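Local coordinates for protein FACT complex subunit SPT16 (Ashbya gossypii, PDB 6A8M) that probably acts in the FACT complex as a histone chaperone that destabilizes and restores nucleosomes during transcription, with further roles in DNA replication and repair, at residues Y46-I51 against T136-Q141; S311-D316 against L404-T409. All coordinates share one frame; numbering follows the deposited sequence.

Contact 1: residues Y46-I51 against T136-Q141; sequences YQKTTI and TKDSYQ
Gln47 and Asp138 bury more surface in this contact than any other residues, and each binds the backbone of the other's segment. The Gln47 amide pairs with both backbone polar groups of Ser139: Gln47 OE1 accepts from Ser139 N at 2.7 Å, while Gln47 NE2 donates to Ser139 O at 2.9 Å. The second bond lies almost in the amide plane of Gln47, yet it reaches the carbonyl from above that group's own plane. Gln47 CG lies beside the backbone N (chi1 -63°), and beyond it the extended chain carries the amide to the Tyr140 ring. There NE2 stands 3.3 Å above one face of the Tyr140 ring, offset toward the rim, with the two planes 39° apart. A water bridges Gln47 OE1 and Lys137 O.

Gln47 is the N-cap residue of helix 48-57, in the N-terminal lobe of SPT16, and Asp138 approaches the first turn of that helix from the loop following strand 131-134. Asp138 OD1 accepts from Lys48 N at 3.2 Å. Asp138 OD2 takes two donors, Thr49 N on its syn lone pair at 2.7 Å and Thr49 OG1 on the anti side, also at 2.7 Å. A carboxylate at the start of a helix, where the first N-H groups have no carbonyl of a preceding helical turn to bond, would probably be favoured by the helix dipole. An alanine in place of Asp138 would probably leave Lys48 N, Thr49 N and Thr49 OG1 without these acceptors and weaken the hold of the loop on the helix start.

Tyr140 meets the helix one residue further on. Its OH donates to Thr50 OG1 at 2.7 Å, with that oxygen in the plane of the ring at its edge, and Thr50 OG1 is also hydrogen-bonded to Glu60 OE2.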
# COMPACT_ATOMS: atom_id res chain seq x y z
N TYR A 46 -6.46 2.11 4.43
CA TYR A 46 -5.25 1.38 4.79
C TYR A 46 -5.15 1.13 6.30
O TYR A 46 -4.03 0.92 6.80
CB TYR A 46 -4.00 2.11 4.29
CG TYR A 46 -4.06 2.35 2.78
CD1 TYR A 46 -4.18 1.29 1.90
CD2 TYR A 46 -4.02 3.64 2.26
CE1 TYR A 46 -4.26 1.50 0.51
CE2 TYR A 46 -4.08 3.85 0.89
CZ TYR A 46 -4.20 2.80 0.04
OH TYR A 46 -4.27 3.04 -1.31
N GLN A 47 -6.26 1.14 7.02
CA GLN A 47 -6.22 0.74 8.43
C GLN A 47 -5.91 -0.75 8.53
O GLN A 47 -6.24 -1.55 7.64
CB GLN A 47 -7.54 1.05 9.13
CG GLN A 47 -7.86 2.57 9.17
CD GLN A 47 -8.88 2.94 10.22
OE1 GLN A 47 -8.51 3.41 11.30
NE2 GLN A 47 -10.16 2.75 9.92
N LYS A 48 -5.24 -1.13 9.62
CA LYS A 48 -4.72 -2.49 9.69
C LYS A 48 -5.83 -3.52 9.64
O LYS A 48 -5.67 -4.59 9.04
CB LYS A 48 -3.88 -2.68 10.95
CG LYS A 48 -2.71 -1.72 11.03
CD LYS A 48 -1.73 -1.94 9.90
CE LYS A 48 -0.68 -0.80 9.88
NZ LYS A 48 -0.03 -0.59 11.20
N THR A 49 -6.97 -3.21 10.25
CA THR A 49 -8.05 -4.20 10.27
C THR A 49 -8.65 -4.37 8.89
O THR A 49 -8.96 -5.50 8.47
CB THR A 49 -9.11 -3.79 11.28
OG1 THR A 49 -8.50 -3.69 12.57
CG2 THR A 49 -10.20 -4.83 11.34
N THR A 50 -8.79 -3.27 8.15
CA THR A 50 -9.25 -3.35 6.77
C THR A 50 -8.26 -4.11 5.91
O THR A 50 -8.66 -4.95 5.08
CB THR A 50 -9.48 -1.95 6.20
OG1 THR A 50 -10.49 -1.29 6.97
CG2 THR A 50 -9.90 -2.01 4.71
N ILE A 51 -6.97 -3.84 6.07
CA ILE A 51 -5.96 -4.61 5.34
C ILE A 51 -6.10 -6.09 5.66
O ILE A 51 -6.10 -6.94 4.77
CB ILE A 51 -4.55 -4.08 5.65
CG1 ILE A 51 -4.40 -2.64 5.15
CG2 ILE A 51 -3.48 -4.96 5.01
CD1 ILE A 51 -3.13 -1.97 5.68
N THR A 136 -4.05 -1.09 17.41
CA THR A 136 -4.33 -0.08 18.44
C THR A 136 -4.63 1.29 17.84
O THR A 136 -5.30 2.10 18.49
CB THR A 136 -3.18 0.02 19.45
OG1 THR A 136 -1.94 0.33 18.78
CG2 THR A 136 -3.00 -1.30 20.20
N LYS A 137 -4.19 1.55 16.61
CA LYS A 137 -4.37 2.86 16.01
C LYS A 137 -5.60 2.96 15.12
O LYS A 137 -5.91 4.06 14.65
CB LYS A 137 -3.13 3.24 15.20
CG LYS A 137 -1.84 3.09 16.00
CD LYS A 137 -1.89 3.88 17.29
CE LYS A 137 -0.69 3.57 18.17
NZ LYS A 137 0.56 3.55 17.37
N ASP A 138 -6.31 1.86 14.89
CA ASP A 138 -7.46 1.90 13.99
C ASP A 138 -8.65 2.60 14.62
O ASP A 138 -8.85 2.57 15.84
CB ASP A 138 -7.88 0.49 13.59
CG ASP A 138 -6.90 -0.18 12.64
OD1 ASP A 138 -5.81 0.35 12.38
OD2 ASP A 138 -7.25 -1.28 12.16
N SER A 139 -9.48 3.20 13.78
CA SER A 139 -10.68 3.88 14.26
C SER A 139 -11.82 3.63 13.30
O SER A 139 -11.66 3.83 12.09
CB SER A 139 -10.43 5.38 14.42
OG SER A 139 -11.63 6.06 14.75
N TYR A 140 -12.96 3.17 13.83
CA TYR A 140 -14.18 2.98 13.07
C TYR A 140 -15.37 3.52 13.84
O TYR A 140 -15.33 3.67 15.07
CB TYR A 140 -14.42 1.49 12.73
CG TYR A 140 -13.32 0.83 11.91
CD1 TYR A 140 -12.24 0.20 12.53
CD2 TYR A 140 -13.38 0.83 10.52
CE1 TYR A 140 -11.23 -0.41 11.79
CE2 TYR A 140 -12.38 0.22 9.76
CZ TYR A 140 -11.31 -0.40 10.40
OH TYR A 140 -10.34 -0.99 9.64
N GLN A 141 -16.44 3.84 13.11
CA GLN A 141 -17.67 4.34 13.70
C GLN A 141 -18.72 3.24 13.74
O GLN A 141 -18.55 2.15 13.19
CB GLN A 141 -18.21 5.53 12.90
CG GLN A 141 -17.19 6.61 12.63
CD GLN A 141 -16.83 7.40 13.87
OE1 GLN A 141 -17.64 7.55 14.78
NE2 GLN A 141 -15.60 7.91 13.90
O HOH W 1 -6.43 4.90 11.54

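Contact 2: residues S311-D316 against L404-T409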
# COMPACT_ATOMS: atom_id res chain seq x y z
N SER A 311 17.74 23.13 -18.26
CA SER A 311 19.15 23.53 -18.26
C SER A 311 20.07 22.31 -18.27
O SER A 311 19.65 21.19 -17.99
CB SER A 311 19.47 24.36 -17.03
OG SER A 311 19.52 23.49 -15.91
N ASP A 312 21.36 22.55 -18.56
CA ASP A 312 22.32 21.45 -18.58
C ASP A 312 22.45 20.81 -17.21
O ASP A 312 22.64 19.59 -17.10
CB ASP A 312 23.69 21.93 -19.06
CG ASP A 312 23.71 22.29 -20.53
OD1 ASP A 312 22.85 21.78 -21.29
OD2 ASP A 312 24.61 23.07 -20.93
N GLU A 313 22.38 21.60 -16.13
CA GLU A 313 22.46 20.97 -14.82
C GLU A 313 21.25 20.10 -14.55
O GLU A 313 21.37 19.04 -13.92
CB GLU A 313 22.64 22.03 -13.73
CG GLU A 313 24.00 22.71 -13.78
CD GLU A 313 24.13 23.89 -12.85
OE1 GLU A 313 23.19 24.11 -12.05
OE2 GLU A 313 25.16 24.60 -12.93
N MET A 314 20.07 20.50 -15.03
CA MET A 314 18.89 19.66 -14.85
C MET A 314 19.03 18.34 -15.59
O MET A 314 18.71 17.28 -15.04
CB MET A 314 17.64 20.40 -15.32
CG MET A 314 17.29 21.59 -14.48
SD MET A 314 15.96 22.52 -15.22
CE MET A 314 16.08 24.03 -14.28
N THR A 315 19.52 18.37 -16.84
CA THR A 315 19.62 17.12 -17.59
C THR A 315 20.71 16.23 -17.01
O THR A 315 20.54 15.01 -16.94
CB THR A 315 19.88 17.37 -19.08
OG1 THR A 315 21.20 17.90 -19.28
CG2 THR A 315 18.83 18.29 -19.64
N ASP A 316 21.81 16.82 -16.57
CA ASP A 316 22.88 16.02 -15.97
C ASP A 316 22.38 15.35 -14.69
O ASP A 316 22.67 14.17 -14.44
CB ASP A 316 24.09 16.91 -15.68
CG ASP A 316 24.82 17.35 -16.95
OD1 ASP A 316 24.51 16.83 -18.04
OD2 ASP A 316 25.73 18.21 -16.85
N LEU A 404 16.79 22.33 -5.16
CA LEU A 404 17.88 22.57 -6.09
C LEU A 404 17.63 23.88 -6.83
O LEU A 404 16.49 24.31 -6.99
CB LEU A 404 17.99 21.42 -7.09
CG LEU A 404 18.10 20.05 -6.42
CD1 LEU A 404 18.17 18.96 -7.46
CD2 LEU A 404 19.34 20.07 -5.52
N LYS A 405 18.72 24.50 -7.28
CA LYS A 405 18.64 25.67 -8.14
C LYS A 405 19.68 25.56 -9.23
O LYS A 405 20.81 25.13 -8.98
CB LYS A 405 18.86 26.98 -7.37
CG LYS A 405 17.80 27.29 -6.33
CD LYS A 405 17.91 28.75 -5.85
CE LYS A 405 17.21 28.95 -4.51
NZ LYS A 405 15.79 28.50 -4.54
N ASP A 406 19.32 25.94 -10.45
CA ASP A 406 20.33 26.07 -11.48
C ASP A 406 21.37 27.11 -11.07
O ASP A 406 21.03 28.19 -10.60
CB ASP A 406 19.69 26.46 -12.81
CG ASP A 406 20.69 26.47 -13.93
OD1 ASP A 406 20.89 25.40 -14.54
OD2 ASP A 406 21.32 27.52 -14.17
N SER A 407 22.65 26.76 -11.22
CA SER A 407 23.69 27.64 -10.69
C SER A 407 23.80 28.97 -11.43
O SER A 407 24.34 29.93 -10.87
CB SER A 407 25.04 26.92 -10.73
OG SER A 407 25.54 26.88 -12.05
N LYS A 408 23.32 29.05 -12.67
CA LYS A 408 23.45 30.28 -13.45
C LYS A 408 22.16 31.08 -13.52
O LYS A 408 22.20 32.31 -13.39
CB LYS A 408 23.93 29.95 -14.86
CG LYS A 408 25.29 29.29 -14.89
CD LYS A 408 26.33 30.09 -14.08
CE LYS A 408 27.70 29.43 -14.16
NZ LYS A 408 27.63 28.01 -13.71
N THR A 409 21.01 30.43 -13.71
CA THR A 409 19.74 31.14 -13.77
C THR A 409 19.06 31.26 -12.41
O THR A 409 18.12 32.05 -12.29
CB THR A 409 18.77 30.42 -14.71
OG1 THR A 409 18.38 29.19 -14.11
CG2 THR A 409 19.42 30.15 -16.07
O HOH W 2 22.88 24.47 -16.25
O HOH W 3 21.80 22.64 -10.27
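A capping box opens helix 312-332 in the M24 peptidase-like domain, and the contact joins it to the turn that follows strand 394-405. Ser311, the N-cap, accepts from Met314 N at its OG, which lies between the backbone N and the carbonyl carbon (chi1 74°), and Ser311 N in turn makes a weak bond to Met314 SD. The same hydroxyl donates across the contact to Asp406 OD1 at 2.7 Å, on the anti side of that oxygen. Asp406 OD2 faces its own turn instead: Lys408 N, bonding from above the carboxylate plane, closes an Asx turn, and Thr409 N, on the anti lone pair at 3.0 Å, extends it to an Asx motif. Glu313 extends to Ser407, where Glu313 OE1 accepts from Ser407 N at 2.8 Å and OE2 accepts from the hydroxyl OG in a very short bond. One water links Glu313 N to Asp406 OD1, and another links Glu313 OE1 to Lys405 O. The two carboxylates stack with planes 24° apart, and Glu313 OE1 lies 3.6 Å from Asp406 OD1. Two like charges this close would probably repel, but Ser311 OG, Ser407 N and the two waters, all donors to these oxygens, are likely to lessen that repulsion.

Contact 1 belongs to the N-terminal lobe and contact 2 to the M24 peptidase-like part, on opposite sides of the centre of the chain. Their centres are about 45 Å apart and their nearest atoms about 28 Å, so neither touches the other. All of contact 1 precedes contact 2 in the sequence. Contact 1 is partly buried, its centre about 14 Å from the centre of the chain, whereas contact 2 is a surface contact with its centre about 34 Å from that point. In each, nevertheless, an aspartate from a loop or turn meets the start of a helix, at the backbone directly in contact 1 and at the N-cap hydroxyl in contact 2.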